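PDB 2PW6: 4,5-DOPA dioxygenase extradiol from Escherichia coli, which opens the aromatic ring of L-DOPA between carbons 4 and 5 in vitro, as a zinc-binding extradiol dioxygenase whose physiological substrate is unknown. Local coordinates for residues 196-199 with 200-204; 212-215 with 216-219. All coordinates share one frame; numbering follows the deposited sequence.

Contact 1: 196-199 with 200-204; sequences SFNE and YVKAN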
ATOM      1  N   SER A 196      10.133  21.351 -14.843  1.00 47.42           N
ATOM      2  CA  SER A 196       9.678  21.521 -16.228  1.00 47.68           C
ATOM      3  C   SER A 196       8.248  20.934 -16.461  1.00 47.48           C
ATOM      4  O   SER A 196       7.326  21.673 -16.822  1.00 46.56           O
ATOM      5  CB  SER A 196      10.686  20.919 -17.222  1.00 47.77           C
ATOM      6  OG  SER A 196      10.381  21.307 -18.551  1.00 47.93           O
ATOM      7  N   PHE A 197       8.064  19.623 -16.250  1.00 47.68           N
ATOM      8  CA  PHE A 197       6.744  19.005 -16.537  1.00 47.43           C
ATOM      9  C   PHE A 197       5.650  19.599 -15.668  1.00 47.42           C
ATOM     10  O   PHE A 197       4.566  19.905 -16.157  1.00 47.50           O
ATOM     11  CB  PHE A 197       6.746  17.483 -16.431  1.00 47.32           C
ATOM     12  CG  PHE A 197       5.411  16.848 -16.813  1.00 47.83           C
ATOM     13  CD1 PHE A 197       5.096  16.612 -18.151  1.00 45.65           C
ATOM     14  CD2 PHE A 197       4.471  16.496 -15.821  1.00 45.89           C
ATOM     15  CE1 PHE A 197       3.850  16.027 -18.504  1.00 48.86           C
ATOM     16  CE2 PHE A 197       3.246  15.913 -16.161  1.00 47.40           C
ATOM     17  CZ  PHE A 197       2.929  15.682 -17.506  1.00 45.60           C
ATOM     18  N   ASN A 198       5.960  19.807 -14.396  1.00 47.77           N
ATOM     19  CA  ASN A 198       5.021  20.395 -13.449  1.00 48.74           C
ATOM     20  C   ASN A 198       4.488  21.760 -13.882  1.00 49.67           C
ATOM     21  O   ASN A 198       3.282  22.037 -13.776  1.00 49.59           O
ATOM     22  CB  ASN A 198       5.674  20.493 -12.078  1.00 48.27           C
ATOM     23  CG  ASN A 198       4.664  20.542 -10.951  1.00 49.45           C
ATOM     24  OD1 ASN A 198       3.995  19.535 -10.644  1.00 49.00           O
ATOM     25  ND2 ASN A 198       4.561  21.698 -10.306  1.00 45.84           N
ATOM     26  N   GLU A 199       5.390  22.606 -14.391  1.00 50.22           N
ATOM     27  CA  GLU A 199       5.030  23.952 -14.840  1.00 50.22           C
ATOM     28  C   GLU A 199       4.153  23.937 -16.087  1.00 49.72           C
ATOM     29  O   GLU A 199       3.281  24.768 -16.229  1.00 50.00           O
ATOM     30  CB  GLU A 199       6.303  24.818 -15.042  1.00 50.54           C
ATOM     31  CG  GLU A 199       7.070  25.102 -13.722  1.00 51.59           C
ATOM     32  CD  GLU A 199       6.248  25.876 -12.699  1.00 53.56           C
ATOM     33  OE1 GLU A 199       5.446  26.749 -13.090  1.00 55.01           O
ATOM     34  OE2 GLU A 199       6.395  25.618 -11.489  1.00 56.99           O
ATOM     35  N   TYR A 200       4.408  22.999 -16.989  1.00 49.94           N
ATOM     36  CA  TYR A 200       3.538  22.708 -18.125  1.00 50.77           C
ATOM     37  C   TYR A 200       2.137  22.261 -17.679  1.00 51.21           C
ATOM     38  O   TYR A 200       1.151  22.531 -18.373  1.00 50.93           O
ATOM     39  CB  TYR A 200       4.180  21.615 -18.973  1.00 51.33           C
ATOM     40  CG  TYR A 200       3.337  21.042 -20.094  1.00 52.77           C
ATOM     41  CD1 TYR A 200       3.052  21.794 -21.245  1.00 53.27           C
ATOM     42  CD2 TYR A 200       2.851  19.729 -20.028  1.00 53.23           C
ATOM     43  CE1 TYR A 200       2.299  21.263 -22.294  1.00 53.52           C
ATOM     44  CE2 TYR A 200       2.091  19.183 -21.080  1.00 53.26           C
ATOM     45  CZ  TYR A 200       1.820  19.955 -22.207  1.00 53.79           C
ATOM     46  OH  TYR A 200       1.079  19.421 -23.259  1.00 54.04           O
ATOM     47  N   VAL A 201       2.063  21.564 -16.538  1.00 51.37           N
ATOM     48  CA  VAL A 201       0.772  21.224 -15.923  1.00 51.89           C
ATOM     49  C   VAL A 201       0.047  22.502 -15.468  1.00 52.65           C
ATOM     50  O   VAL A 201      -1.006  22.841 -16.011  1.00 52.58           O
ATOM     51  CB  VAL A 201       0.881  20.124 -14.790  1.00 51.29           C
ATOM     52  CG1 VAL A 201      -0.390  20.067 -13.939  1.00 51.82           C
ATOM     53  CG2 VAL A 201       1.137  18.766 -15.402  1.00 49.38           C
ATOM     54  N   LYS A 202       0.645  23.219 -14.519  1.00 53.52           N
ATOM     55  CA  LYS A 202       0.108  24.469 -13.997  1.00 54.18           C
ATOM     56  C   LYS A 202      -0.260  25.531 -15.040  1.00 54.78           C
ATOM     57  O   LYS A 202      -1.226  26.284 -14.841  1.00 54.98           O
ATOM     58  CB  LYS A 202       1.106  25.082 -13.021  1.00 54.59           C
ATOM     59  CG  LYS A 202       1.375  24.245 -11.791  1.00 54.75           C
ATOM     60  CD  LYS A 202       2.511  24.820 -10.988  1.00 56.52           C
ATOM     61  CE  LYS A 202       2.305  26.289 -10.666  1.00 56.92           C
ATOM     62  NZ  LYS A 202       3.384  26.726  -9.748  1.00 58.16           N
ATOM     63  N   ALA A 203       0.512  25.619 -16.129  1.00 55.02           N
ATOM     64  CA  ALA A 203       0.282  26.650 -17.161  1.00 55.18           C
ATOM     65  C   ALA A 203      -0.895  26.295 -18.066  1.00 55.78           C
ATOM     66  O   ALA A 203      -1.263  27.075 -18.961  1.00 56.04           O
ATOM     67  CB  ALA A 203       1.540  26.864 -18.013  1.00 55.17           C
ATOM     68  N   ASN A 204      -1.486  25.119 -17.852  1.00 55.60           N
ATOM     69  CA  ASN A 204      -2.507  24.640 -18.772  1.00 55.22           C
ATOM     70  C   ASN A 204      -3.781  24.174 -18.118  1.00 54.76           C
ATOM     71  O   ASN A 204      -4.630  23.595 -18.772  1.00 55.05           O
ATOM     72  CB  ASN A 204      -1.929  23.556 -19.656  1.00 55.13           C
ATOM     73  CG  ASN A 204      -1.024  24.113 -20.705  1.00 56.22           C
ATOM     74  OD1 ASN A 204      -1.481  24.743 -21.658  1.00 54.85           O
ATOM     75  ND2 ASN A 204       0.283  23.893 -20.539  1.00 57.01           N
TER
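Four successive i to i+4 hydrogen bonds join 196-199 to 200-204 through the last turns of helix 192-202, from Tyr200 N to Ser196 O (3.2 Å) through to Ala203 N to Glu199 O (2.9 Å). The side chains divide into a buried apolar flank and a charged outer one. On the buried flank, Phe197 has CG anti to its backbone N (chi1 -176°), which carries the ring forward along the helix to the next turn. There its CE2 meets Val201 CG2 at 3.6 Å, while CE1 lies 4.1 Å from Tyr200 CD2. Val201 is compact and branched, so CG2 reaches the ring while CB packs against Asn198 O. His222 covers this flank, edge-to-face with Phe197 and at a shallower angle to Tyr200. On the outer flank, Glu199 and Lys202 extend alongside each other in a common direction, and their ends form a long salt bridge, Glu199 OE2 to Lys202 NZ at 3.7 Å. Lys202, bent at chi3 (53°), lays its CD 3.8 Å from Asn198 ND2 on the way; its ammonium has its main partner in Glu256, and the long bridge to Glu199 is secondary. Asn198 is buried, and its OD1 is hydrogen-bonded to Ser264. Where the helix ends, Asn204 folds back, its ND2 giving an almost straight bond to a lone pair of Tyr200 O (2.7 Å, 178°), with the acceptor in the plane of the amide. A short polar side chain suits this place, because it can supply an N-H to a carbonyl of the last turn. The chemistry implies a helix end fixed by directional amide bonds and aromatic packing, with the Glu199–Lys202 attraction probably a modest, solvent-softened addition.

Contact 2: 212-215 with 216-219; sequences EQHP and LVNY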
ATOM      1  N   GLU A 212      -9.485  16.676 -27.407  1.00 61.57           N
ATOM      2  CA  GLU A 212      -8.424  16.046 -28.183  1.00 61.92           C
ATOM      3  C   GLU A 212      -7.169  16.902 -28.343  1.00 60.93           C
ATOM      4  O   GLU A 212      -6.077  16.372 -28.551  1.00 60.97           O
ATOM      5  CB  GLU A 212      -8.957  15.675 -29.573  1.00 62.54           C
ATOM      6  CG  GLU A 212     -10.059  14.619 -29.576  1.00 65.97           C
ATOM      7  CD  GLU A 212      -9.594  13.250 -29.064  1.00 69.69           C
ATOM      8  OE1 GLU A 212      -9.369  13.113 -27.837  1.00 70.45           O
ATOM      9  OE2 GLU A 212      -9.478  12.308 -29.892  1.00 71.10           O
ATOM     10  N   GLN A 213      -7.337  18.216 -28.258  1.00 59.86           N
ATOM     11  CA  GLN A 213      -6.227  19.150 -28.365  1.00 59.22           C
ATOM     12  C   GLN A 213      -5.804  19.747 -27.007  1.00 57.67           C
ATOM     13  O   GLN A 213      -4.984  20.675 -26.971  1.00 57.92           O
ATOM     14  CB  GLN A 213      -6.538  20.290 -29.369  1.00 59.89           C
ATOM     15  CG  GLN A 213      -7.481  19.961 -30.544  1.00 62.85           C
ATOM     16  CD  GLN A 213      -6.880  19.014 -31.598  1.00 67.24           C
ATOM     17  OE1 GLN A 213      -5.688  18.687 -31.570  1.00 67.65           O
ATOM     18  NE2 GLN A 213      -7.725  18.570 -32.541  1.00 69.03           N
ATOM     19  N   HIS A 214      -6.332  19.229 -25.896  1.00 55.96           N
ATOM     20  CA  HIS A 214      -5.943  19.735 -24.555  1.00 54.13           C
ATOM     21  C   HIS A 214      -4.518  19.280 -24.219  1.00 53.82           C
ATOM     22  O   HIS A 214      -4.232  18.084 -24.259  1.00 52.70           O
ATOM     23  CB  HIS A 214      -6.929  19.255 -23.477  1.00 53.85           C
ATOM     24  CG  HIS A 214      -6.922  20.063 -22.210  1.00 51.23           C
ATOM     25  ND1 HIS A 214      -5.778  20.312 -21.480  1.00 48.35           N
ATOM     26  CD2 HIS A 214      -7.934  20.647 -21.524  1.00 49.60           C
ATOM     27  CE1 HIS A 214      -6.079  21.031 -20.412  1.00 46.60           C
ATOM     28  NE2 HIS A 214      -7.383  21.251 -20.415  1.00 48.49           N
ATOM     29  N   PRO A 215      -3.613  20.243 -23.913  1.00 53.99           N
ATOM     30  CA  PRO A 215      -2.232  19.971 -23.488  1.00 53.71           C
ATOM     31  C   PRO A 215      -2.133  18.982 -22.327  1.00 52.76           C
ATOM     32  O   PRO A 215      -1.257  18.119 -22.328  1.00 52.74           O
ATOM     33  CB  PRO A 215      -1.738  21.352 -23.027  1.00 53.72           C
ATOM     34  CG  PRO A 215      -2.472  22.289 -23.871  1.00 53.82           C
ATOM     35  CD  PRO A 215      -3.857  21.697 -23.975  1.00 54.09           C
ATOM     36  N   LEU A 216      -3.042  19.091 -21.366  1.00 51.92           N
ATOM     37  CA  LEU A 216      -3.035  18.197 -20.214  1.00 50.90           C
ATOM     38  C   LEU A 216      -3.632  16.834 -20.527  1.00 50.53           C
ATOM     39  O   LEU A 216      -3.388  15.861 -19.818  1.00 50.57           O
ATOM     40  CB  LEU A 216      -3.711  18.854 -19.023  1.00 50.89           C
ATOM     41  CG  LEU A 216      -3.018  20.127 -18.535  1.00 50.02           C
ATOM     42  CD1 LEU A 216      -3.528  20.508 -17.146  1.00 49.23           C
ATOM     43  CD2 LEU A 216      -1.497  19.976 -18.495  1.00 48.93           C
ATOM     44  N   VAL A 217      -4.388  16.762 -21.615  1.00 49.94           N
ATOM     45  CA  VAL A 217      -4.885  15.487 -22.112  1.00 49.37           C
ATOM     46  C   VAL A 217      -3.793  14.819 -22.934  1.00 49.69           C
ATOM     47  O   VAL A 217      -3.607  13.616 -22.856  1.00 48.71           O
ATOM     48  CB  VAL A 217      -6.185  15.664 -22.948  1.00 49.04           C
ATOM     49  CG1 VAL A 217      -6.453  14.450 -23.847  1.00 47.45           C
ATOM     50  CG2 VAL A 217      -7.355  15.946 -22.023  1.00 48.57           C
ATOM     51  N   ASN A 218      -3.090  15.624 -23.732  1.00 50.58           N
ATOM     52  CA  ASN A 218      -1.955  15.166 -24.549  1.00 51.38           C
ATOM     53  C   ASN A 218      -0.633  15.312 -23.785  1.00 51.21           C
ATOM     54  O   ASN A 218       0.380  15.708 -24.371  1.00 51.75           O
ATOM     55  CB  ASN A 218      -1.870  15.976 -25.863  1.00 51.20           C
ATOM     56  CG  ASN A 218      -3.075  15.766 -26.771  1.00 52.67           C
ATOM     57  OD1 ASN A 218      -3.352  14.657 -27.230  1.00 53.03           O
ATOM     58  ND2 ASN A 218      -3.782  16.845 -27.052  1.00 53.18           N
ATOM     59  N   TYR A 219      -0.646  15.000 -22.490  1.00 50.59           N
ATOM     60  CA  TYR A 219       0.484  15.297 -21.601  1.00 50.27           C
ATOM     61  C   TYR A 219       1.780  14.573 -22.021  1.00 50.49           C
ATOM     62  O   TYR A 219       2.863  15.087 -21.824  1.00 50.69           O
ATOM     63  CB  TYR A 219       0.133  15.035 -20.123  1.00 48.67           C
ATOM     64  CG  TYR A 219       0.033  13.566 -19.791  1.00 48.43           C
ATOM     65  CD1 TYR A 219       1.057  12.905 -19.107  1.00 47.24           C
ATOM     66  CD2 TYR A 219      -1.076  12.823 -20.181  1.00 46.11           C
ATOM     67  CE1 TYR A 219       0.964  11.535 -18.809  1.00 46.41           C
ATOM     68  CE2 TYR A 219      -1.175  11.470 -19.894  1.00 46.39           C
ATOM     69  CZ  TYR A 219      -0.163  10.825 -19.205  1.00 47.74           C
ATOM     70  OH  TYR A 219      -0.288   9.456 -18.938  1.00 47.08           O
TER
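His214 and Asn218 tie 212-215 to 216-219, folding the loop into a compact turn. The imidazole of His214 is the dense centre. A chi1 of -160° sets it opposite the backbone N and brings it to the following residues, where His214 ND1 accepts the N-H of Leu216 N at 3.0 Å, close to the ring plane. The same ring packs on the leucine side chain, His214 CE1 lying 3.5 Å from Leu216 CB. His214 CB also touches Val217 CG2 at 3.6 Å, the two side chains crossing at about a right angle. Histidine suits the spot by offering a ring nitrogen to a backbone amide and carbon surface to its apolar neighbours; Phe153 and Trp207 add aromatic walls, and helix 149-159 covers Val217. His214 O accepts Asn218 N at 2.8 Å, and more weakly Val217 N. Pro215, whose ring holds phi near -52°, suits the start of this turn because it has no N-H to satisfy there.

The other side is looser. The side chains of Glu212 and Gln213 make no close contact with 216-219; Glu212 rests against Ala150 of helix 149-159, and both residues are exposed, as suits polar chains. This side is joined to the turn by the Asn218 side chain, whose ND2 donates to the backbone Glu212 O at 2.8 Å in a nearly straight bond (169°). The acceptor lies in the asparagine's amide plane, although the nitrogen approaches from above the plane of the carbonyl. Asparagine is short enough to bring its amide back across the turn in this way. Since ND1 serves as an acceptor, a neutral His214 would probably carry its proton on NE2, and protonation at ND1 would probably cost the bond to Leu216.

Contact 1 closes before contact 2 opens along the chain, and their centres lie 12 Å apart on the same side of the chain's centre, both within the LigB-type catalytic range. The first forms the end of helix 192-202; the second lies in the long loop between that helix and helix 225-228. They touch directly: Tyr200 OH lies 2.8 Å from Pro215 O, a probable, weak hydrogen bond, and Phe197 CE1 packs 3.6 Å from Tyr219 O. Phe197 and Tyr219 each have side chains about 9 to 10 Å from those of His177 and His234, which places the junction of helix and loop near, but not in, the zinc site.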